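Local coordinates for NanU sialic acid binding protein (Bacteroides fragilis, PDB 4L7T) that binds sialic acid with high affinity as a SusD-like protein of the outer membrane, probably working together with the transporter NanO, at residues D390-L395 with N411-R416; K420-F423 with T429-Y432. All coordinates share one frame; numbering follows the deposited sequence.

Contact 1: residues D390-L395 with N411-R416; sequences DCLLLL and NQVRER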
ATOM      1  N   ASP A 390       8.321  -7.205   1.670  1.00 10.86           N
ATOM      2  CA  ASP A 390       6.916  -7.648   1.920  1.00 12.60           C
ATOM      3  C   ASP A 390       6.806  -9.155   1.619  1.00 12.88           C
ATOM      4  O   ASP A 390       6.205  -9.923   2.399  1.00 10.80           O
ATOM      5  CB  ASP A 390       6.077  -6.787   0.989  1.00 12.73           C
ATOM      6  CG  ASP A 390       4.574  -6.822   1.262  1.00 19.95           C
ATOM      7  OD1 ASP A 390       4.098  -7.522   2.190  1.00 17.68           O
ATOM      8  OD2 ASP A 390       3.822  -6.135   0.484  1.00 18.29           O
ATOM      9  N   CYS A 391       7.442  -9.641   0.530  1.00 11.65           N
ATOM     10  CA  CYS A 391       7.481 -11.071   0.259  1.00 11.86           C
ATOM     11  C   CYS A 391       8.031 -11.823   1.497  1.00 12.15           C
ATOM     12  O   CYS A 391       7.419 -12.811   1.933  1.00 13.76           O
ATOM     13  CB  CYS A 391       8.421 -11.331  -0.957  1.00 12.73           C
ATOM     14  SG  CYS A 391       8.577 -13.070  -1.365  1.00 15.40           S
ATOM     15  N   LEU A 392       9.181 -11.334   2.018  1.00 11.08           N
ATOM     16  CA  LEU A 392       9.835 -12.007   3.125  1.00 11.48           C
ATOM     17  C   LEU A 392       8.920 -12.028   4.374  1.00 11.76           C
ATOM     18  O   LEU A 392       8.881 -13.094   5.063  1.00 12.03           O
ATOM     19  CB  LEU A 392      11.176 -11.378   3.480  1.00 11.18           C
ATOM     20  CG  LEU A 392      12.258 -11.526   2.359  1.00 10.87           C
ATOM     21  CD1 LEU A 392      13.501 -10.700   2.744  1.00 12.88           C
ATOM     22  CD2 LEU A 392      12.574 -13.042   2.055  1.00 14.19           C
ATOM     23  N   LEU A 393       8.245 -10.925   4.689  1.00 11.17           N
ATOM     24  CA  LEU A 393       7.438 -10.842   5.894  1.00 11.60           C
ATOM     25  C   LEU A 393       6.112 -11.584   5.724  1.00 12.83           C
ATOM     26  O   LEU A 393       5.615 -12.175   6.735  1.00 14.08           O
ATOM     27  CB  LEU A 393       7.264  -9.377   6.376  1.00 12.41           C
ATOM     28  CG  LEU A 393       8.579  -8.795   6.825  1.00 14.03           C
ATOM     29  CD1 LEU A 393       8.373  -7.356   7.224  1.00 14.66           C
ATOM     30  CD2 LEU A 393       9.250  -9.574   8.009  1.00 14.66           C
ATOM     31  N   LEU A 394       5.531 -11.592   4.508  1.00 10.72           N
ATOM     32  CA  LEU A 394       4.419 -12.484   4.295  1.00 10.51           C
ATOM     33  C   LEU A 394       4.806 -13.928   4.461  1.00 12.09           C
ATOM     34  O   LEU A 394       3.975 -14.701   4.918  1.00 12.54           O
ATOM     35  CB  LEU A 394       3.782 -12.259   2.893  1.00 10.76           C
ATOM     36  CG  LEU A 394       3.048 -10.910   2.673  1.00 16.18           C
ATOM     37  CD1 LEU A 394       2.709 -10.709   1.182  1.00 15.57           C
ATOM     38  CD2 LEU A 394       1.788 -10.680   3.565  1.00 15.88           C
ATOM     39  N   LEU A 395       5.968 -14.328   3.940  1.00 10.74           N
ATOM     40  CA  LEU A 395       6.413 -15.711   4.068  1.00 11.72           C
ATOM     41  C   LEU A 395       6.612 -16.100   5.548  1.00 10.93           C
ATOM     42  O   LEU A 395       6.113 -17.178   5.947  1.00 13.21           O
ATOM     43  CB  LEU A 395       7.643 -15.927   3.218  1.00 12.15           C
ATOM     44  CG  LEU A 395       8.253 -17.326   3.296  1.00 11.88           C
ATOM     45  CD1 LEU A 395       7.212 -18.388   2.842  1.00 11.22           C
ATOM     46  CD2 LEU A 395       9.445 -17.293   2.336  1.00 13.56           C
ATOM     47  N   ASN A 411      14.725 -12.085  10.392  1.00 14.85           N
ATOM     48  CA  ASN A 411      16.063 -11.554  10.585  1.00 13.64           C
ATOM     49  C   ASN A 411      16.744 -11.095   9.279  1.00 14.05           C
ATOM     50  O   ASN A 411      17.600 -10.250   9.315  1.00 14.99           O
ATOM     51  CB  ASN A 411      16.888 -12.616  11.343  1.00 13.14           C
ATOM     52  CG  ASN A 411      16.517 -12.603  12.820  1.00 15.52           C
ATOM     53  OD1 ASN A 411      16.029 -11.558  13.328  1.00 15.83           O
ATOM     54  ND2 ASN A 411      16.708 -13.747  13.512  1.00 17.82           N
ATOM     55  N   GLN A 412      16.298 -11.584   8.122  1.00 13.95           N
ATOM     56  CA  GLN A 412      16.846 -11.016   6.873  1.00 14.87           C
ATOM     57  C   GLN A 412      16.434  -9.533   6.726  1.00 15.26           C
ATOM     58  O   GLN A 412      17.226  -8.641   6.347  1.00 14.18           O
ATOM     59  CB  GLN A 412      16.322 -11.810   5.671  1.00 16.66           C
ATOM     60  CG  GLN A 412      17.028 -11.432   4.345  1.00 18.37           C
ATOM     61  CD  GLN A 412      16.692 -12.415   3.159  1.00 19.58           C
ATOM     62  OE1 GLN A 412      16.009 -13.410   3.334  1.00 22.61           O
ATOM     63  NE2 GLN A 412      17.218 -12.099   1.972  1.00 27.43           N
ATOM     64  N   VAL A 413      15.187  -9.272   7.087  1.00 13.11           N
ATOM     65  CA  VAL A 413      14.676  -7.890   7.031  1.00 13.31           C
ATOM     66  C   VAL A 413      15.300  -6.993   8.143  1.00 13.79           C
ATOM     67  O   VAL A 413      15.722  -5.889   7.864  1.00 13.63           O
ATOM     68  CB  VAL A 413      13.133  -7.892   7.099  1.00 11.60           C
ATOM     69  CG1 VAL A 413      12.576  -6.466   7.156  1.00 12.70           C
ATOM     70  CG2 VAL A 413      12.560  -8.549   5.811  1.00 11.90           C
ATOM     71  N   ARG A 414      15.396  -7.483   9.366  1.00 13.06           N
ATOM     72  CA  ARG A 414      16.088  -6.715  10.440  1.00 14.55           C
ATOM     73  C   ARG A 414      17.552  -6.411  10.146  1.00 13.58           C
ATOM     74  O   ARG A 414      18.046  -5.320  10.410  1.00 17.11           O
ATOM     75  CB  ARG A 414      16.015  -7.472  11.755  1.00 12.27           C
ATOM     76  CG  ARG A 414      14.634  -7.446  12.272  1.00 14.06           C
ATOM     77  CD  ARG A 414      14.496  -8.134  13.654  1.00 13.41           C
ATOM     78  NE  ARG A 414      13.058  -8.126  14.056  1.00 14.89           N
ATOM     79  CZ  ARG A 414      12.598  -8.588  15.234  1.00 14.06           C
ATOM     80  NH1 ARG A 414      13.464  -9.129  16.148  1.00 17.13           N
ATOM     81  NH2 ARG A 414      11.273  -8.603  15.542  1.00 15.29           N
ATOM     82  N   GLU A 415      18.286  -7.380   9.586  1.00 15.16           N
ATOM     83  CA  GLU A 415      19.683  -7.156   9.287  1.00 16.49           C
ATOM     84  C   GLU A 415      19.855  -5.938   8.336  1.00 15.52           C
ATOM     85  O   GLU A 415      20.741  -5.111   8.502  1.00 16.05           O
ATOM     86  CB  GLU A 415      20.297  -8.436   8.690  1.00 17.62           C
ATOM     87  CG  GLU A 415      21.731  -8.169   8.158  1.00 21.17           C
ATOM     88  CD  GLU A 415      22.310  -9.357   7.379  1.00 28.30           C
ATOM     89  OE1 GLU A 415      21.826  -9.662   6.261  1.00 27.03           O
ATOM     90  OE2 GLU A 415      23.287  -9.974   7.859  1.00 30.54           O
ATOM     91  N   ARG A 416      18.984  -5.824   7.325  1.00 13.43           N
ATOM     92  CA  ARG A 416      18.997  -4.671   6.391  1.00 13.94           C
ATOM     93  C   ARG A 416      18.741  -3.359   7.175  1.00 15.18           C
ATOM     94  O   ARG A 416      19.386  -2.341   6.909  1.00 16.61           O
ATOM     95  CB  ARG A 416      18.032  -4.866   5.157  1.00 14.02           C
ATOM     96  CG  ARG A 416      18.247  -3.796   4.090  1.00 14.71           C
ATOM     97  CD  ARG A 416      17.421  -2.480   4.331  1.00 13.77           C
ATOM     98  NE  ARG A 416      15.992  -2.769   4.181  1.00 15.30           N
ATOM     99  CZ  ARG A 416      15.390  -2.918   3.014  1.00 13.60           C
ATOM    100  NH1 ARG A 416      16.060  -2.773   1.863  1.00 14.95           N
ATOM    101  NH2 ARG A 416      14.081  -3.186   2.992  1.00 12.57           N
TER
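Leu392 and Val413 meet where helix 388-401 lies against helix 407-418, a helical hairpin of the SusD-like fold, whose family is grouped with the TPR-like helical repeats. The short axes run at 141° to each other, roughly antiparallel but clearly splayed here, and those axes approach to 9.9 Å.

Leu392 can be followed outward from its backbone. Its CB already touches the partner helix, 3.9 Å from Val413 CG2. With CG placed anti to the carbonyl carbon (chi1 -66°), the fork is carried across the gap, and there the two methyls part. Leu392 CD1 takes the greater share, lying 3.6 Å from Gln412 CD, the amide carbon. The same methyl also leans on Val413 CG2. On the partner helix, CD2 meets Gln412, with OE1 at 3.7 Å.

Gln412 answers with an extended chain, CG anti to its backbone N (chi1 -170°), and crosses the leucine at about a right angle. Its aliphatic CG and its amide thus pass across the leucine tip. This is van der Waals contact with a polar residue at the margin, while the leucines and Val413 are buried.

Neighbouring charges tie both helices to helix 452-463: Asp390 pairs with Arg460, and on the other helix Arg414 and Arg416 form salt bridges with Glu459 and Glu463. Val413 also touches Glu463, and Leu393 the side chain of Arg460, so charged residues of this third helix adjoin the apolar contact.

Within the hairpin, Val413 presents one branch to both leucines. The CG2 methyl sits against the Leu392 side chain and also reaches Leu393, whose CD2 approaches it to 4.1 Å.

Contact 2: residues K420-F423 with T429-Y432; sequences KEFF and TLAY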
ATOM      1  N   LYS A 420      24.444  -4.667   8.472  1.00 21.91           N
ATOM      2  CA  LYS A 420      24.959  -6.017   8.769  1.00 22.31           C
ATOM      3  C   LYS A 420      25.826  -6.098  10.006  1.00 22.95           C
ATOM      4  O   LYS A 420      25.650  -6.979  10.836  1.00 22.27           O
ATOM      5  CB  LYS A 420      25.760  -6.516   7.565  1.00 24.07           C
ATOM      6  CG  LYS A 420      24.879  -6.782   6.333  1.00 28.13           C
ATOM      7  CD  LYS A 420      25.758  -6.832   5.058  1.00 35.49           C
ATOM      8  CE  LYS A 420      24.998  -6.371   3.801  1.00 40.97           C
ATOM      9  NZ  LYS A 420      24.805  -7.411   2.767  1.00 41.46           N
ATOM     10  N   GLU A 421      26.819  -5.229  10.086  1.00 23.99           N
ATOM     11  CA  GLU A 421      27.740  -5.341  11.244  1.00 24.93           C
ATOM     12  C   GLU A 421      27.143  -4.956  12.592  1.00 24.74           C
ATOM     13  O   GLU A 421      27.332  -5.660  13.584  1.00 23.95           O
ATOM     14  CB  GLU A 421      29.004  -4.528  11.023  1.00 26.33           C
ATOM     15  CG  GLU A 421      29.931  -5.004   9.916  1.00 30.36           C
ATOM     16  CD  GLU A 421      31.288  -4.304  10.020  1.00 41.50           C
ATOM     17  OE1 GLU A 421      31.400  -3.302  10.790  1.00 44.55           O
ATOM     18  OE2 GLU A 421      32.243  -4.762   9.351  1.00 44.59           O
ATOM     19  N   PHE A 422      26.397  -3.837  12.596  1.00 23.16           N
ATOM     20  CA  PHE A 422      25.679  -3.452  13.819  1.00 22.99           C
ATOM     21  C   PHE A 422      24.712  -4.546  14.281  1.00 21.26           C
ATOM     22  O   PHE A 422      24.571  -4.879  15.467  1.00 20.77           O
ATOM     23  CB  PHE A 422      25.017  -2.084  13.592  1.00 23.92           C
ATOM     24  CG  PHE A 422      24.341  -1.521  14.833  1.00 24.72           C
ATOM     25  CD1 PHE A 422      25.053  -0.660  15.704  1.00 28.13           C
ATOM     26  CD2 PHE A 422      23.019  -1.848  15.134  1.00 23.67           C
ATOM     27  CE1 PHE A 422      24.431  -0.151  16.868  1.00 29.84           C
ATOM     28  CE2 PHE A 422      22.374  -1.346  16.275  1.00 24.93           C
ATOM     29  CZ  PHE A 422      23.082  -0.491  17.159  1.00 29.87           C
ATOM     30  N   PHE A 423      23.973  -5.144  13.337  1.00 19.88           N
ATOM     31  CA  PHE A 423      23.064  -6.206  13.722  1.00 20.36           C
ATOM     32  C   PHE A 423      23.770  -7.420  14.332  1.00 20.95           C
ATOM     33  O   PHE A 423      23.240  -8.064  15.269  1.00 21.78           O
ATOM     34  CB  PHE A 423      22.272  -6.647  12.500  1.00 18.95           C
ATOM     35  CG  PHE A 423      21.143  -7.603  12.761  1.00 17.79           C
ATOM     36  CD1 PHE A 423      20.045  -7.246  13.555  1.00 16.10           C
ATOM     37  CD2 PHE A 423      21.109  -8.859  12.093  1.00 20.10           C
ATOM     38  CE1 PHE A 423      19.019  -8.099  13.752  1.00 15.14           C
ATOM     39  CE2 PHE A 423      20.049  -9.747  12.289  1.00 17.60           C
ATOM     40  CZ  PHE A 423      18.978  -9.352  13.118  1.00 16.89           C
ATOM     41  N   THR A 429      20.219  -8.652  21.513  1.00 24.28           N
ATOM     42  CA  THR A 429      19.013  -7.828  21.797  1.00 24.58           C
ATOM     43  C   THR A 429      18.067  -7.475  20.604  1.00 23.53           C
ATOM     44  O   THR A 429      16.927  -7.088  20.852  1.00 24.27           O
ATOM     45  CB  THR A 429      19.368  -6.510  22.486  1.00 24.34           C
ATOM     46  OG1 THR A 429      20.232  -5.768  21.637  1.00 29.04           O
ATOM     47  CG2 THR A 429      20.028  -6.777  23.924  1.00 28.07           C
ATOM     48  N   LEU A 430      18.578  -7.549  19.373  1.00 20.87           N
ATOM     49  CA  LEU A 430      17.847  -7.040  18.199  1.00 19.33           C
ATOM     50  C   LEU A 430      17.355  -8.138  17.287  1.00 19.96           C
ATOM     51  O   LEU A 430      16.327  -7.966  16.592  1.00 18.94           O
ATOM     52  CB  LEU A 430      18.690  -6.057  17.398  1.00 19.97           C
ATOM     53  CG  LEU A 430      19.162  -4.843  18.197  1.00 19.68           C
ATOM     54  CD1 LEU A 430      20.006  -3.977  17.288  1.00 23.12           C
ATOM     55  CD2 LEU A 430      17.942  -4.040  18.749  1.00 25.29           C
ATOM     56  N   ALA A 431      18.076  -9.267  17.236  1.00 17.68           N
ATOM     57  CA  ALA A 431      17.639 -10.324  16.352  1.00 17.80           C
ATOM     58  C   ALA A 431      16.445 -11.075  16.903  1.00 17.48           C
ATOM     59  O   ALA A 431      16.345 -11.293  18.142  1.00 18.89           O
ATOM     60  CB  ALA A 431      18.867 -11.295  16.067  1.00 18.57           C
ATOM     61  N   TYR A 432      15.524 -11.542  16.040  1.00 16.70           N
ATOM     62  CA  TYR A 432      14.415 -12.367  16.470  1.00 15.68           C
ATOM     63  C   TYR A 432      14.949 -13.706  17.028  1.00 18.12           C
ATOM     64  O   TYR A 432      15.853 -14.296  16.388  1.00 18.33           O
ATOM     65  CB  TYR A 432      13.471 -12.618  15.289  1.00 15.96           C
ATOM     66  CG  TYR A 432      12.300 -13.522  15.593  1.00 14.18           C
ATOM     67  CD1 TYR A 432      11.116 -12.993  16.195  1.00 14.71           C
ATOM     68  CD2 TYR A 432      12.392 -14.910  15.402  1.00 14.34           C
ATOM     69  CE1 TYR A 432      10.055 -13.797  16.514  1.00 15.58           C
ATOM     70  CE2 TYR A 432      11.274 -15.751  15.646  1.00 12.58           C
ATOM     71  CZ  TYR A 432      10.117 -15.170  16.283  1.00 17.39           C
ATOM     72  OH  TYR A 432       9.014 -15.951  16.543  1.00 18.57           O
TER
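Phe422 and Phe423 both hold CG anti to the backbone N, at chi1 -175° and -171°, and from successive positions their rings reach Leu430 and Ala431. The setting is two short helices in succession within the SusD-like fold: helix 420-425 is followed almost at once by helix 427-430, and the chain leaves helical geometry at Ala431.

Leu430 is approached by both aromatics, on different parts of its structure. Its own CG stands anti to the carbonyl carbon (chi1 -58°), which carries CD1 to the Phe422 ring, where CE2 lies 3.7 Å away. That ring and the leucine branch cross at a slant, and Phe422 remains largely open to solvent. Nearer the backbone, Phe423 CE1 lies 4.2 Å from Leu430 CB and 3.9 Å from the leucine carbonyl carbon, so this ring packs on main chain as much as on side chain.

Phe423 is the buried member of the pair. Its far end reaches past Leu430 to the residue where the helix gives way to loop: CE1 is 3.7 Å from Ala431 CA, and CZ touches the same residue's methyl. The same ring also touches Arg414 and Glu415 of helix 407-418, so it contacts both that helix and the chain at Ala431.

A polar bond secures the turn from outside these apolar contacts: Phe422 O accepts a hydrogen bond from Asn426 ND2, at the junction of the two short helices. All that joins the two segments directly is apolar and van der Waals contact, tightest where Phe423 CZ meets Ala431 CB at 3.5 Å.

How the contacts relate
Contact 1 closes before contact 2 opens, and their centres lie 13 Å apart on the same side of the chain's centre. Helix 407-418 joins them: Gln412 and Val413 meet helix 388-401, while Asn411, Arg414 and Glu415 serve segments 420-423 and 429-432. Asn411 OD1 takes a probable hydrogen bond from Tyr432 N at 2.8 Å, and Arg414 NH1 reaches Leu430 O at 3.1 Å in a weak hydrogen bond. Glu415 CB also packs 3.5 Å from Phe423 CD2. Contact 1 is the deeper, its centre about 17 Å from the chain's centre, against about 27 Å for that of contact 2. None of the four segments supplies the sodium-site residues, Thr483 and Thr486.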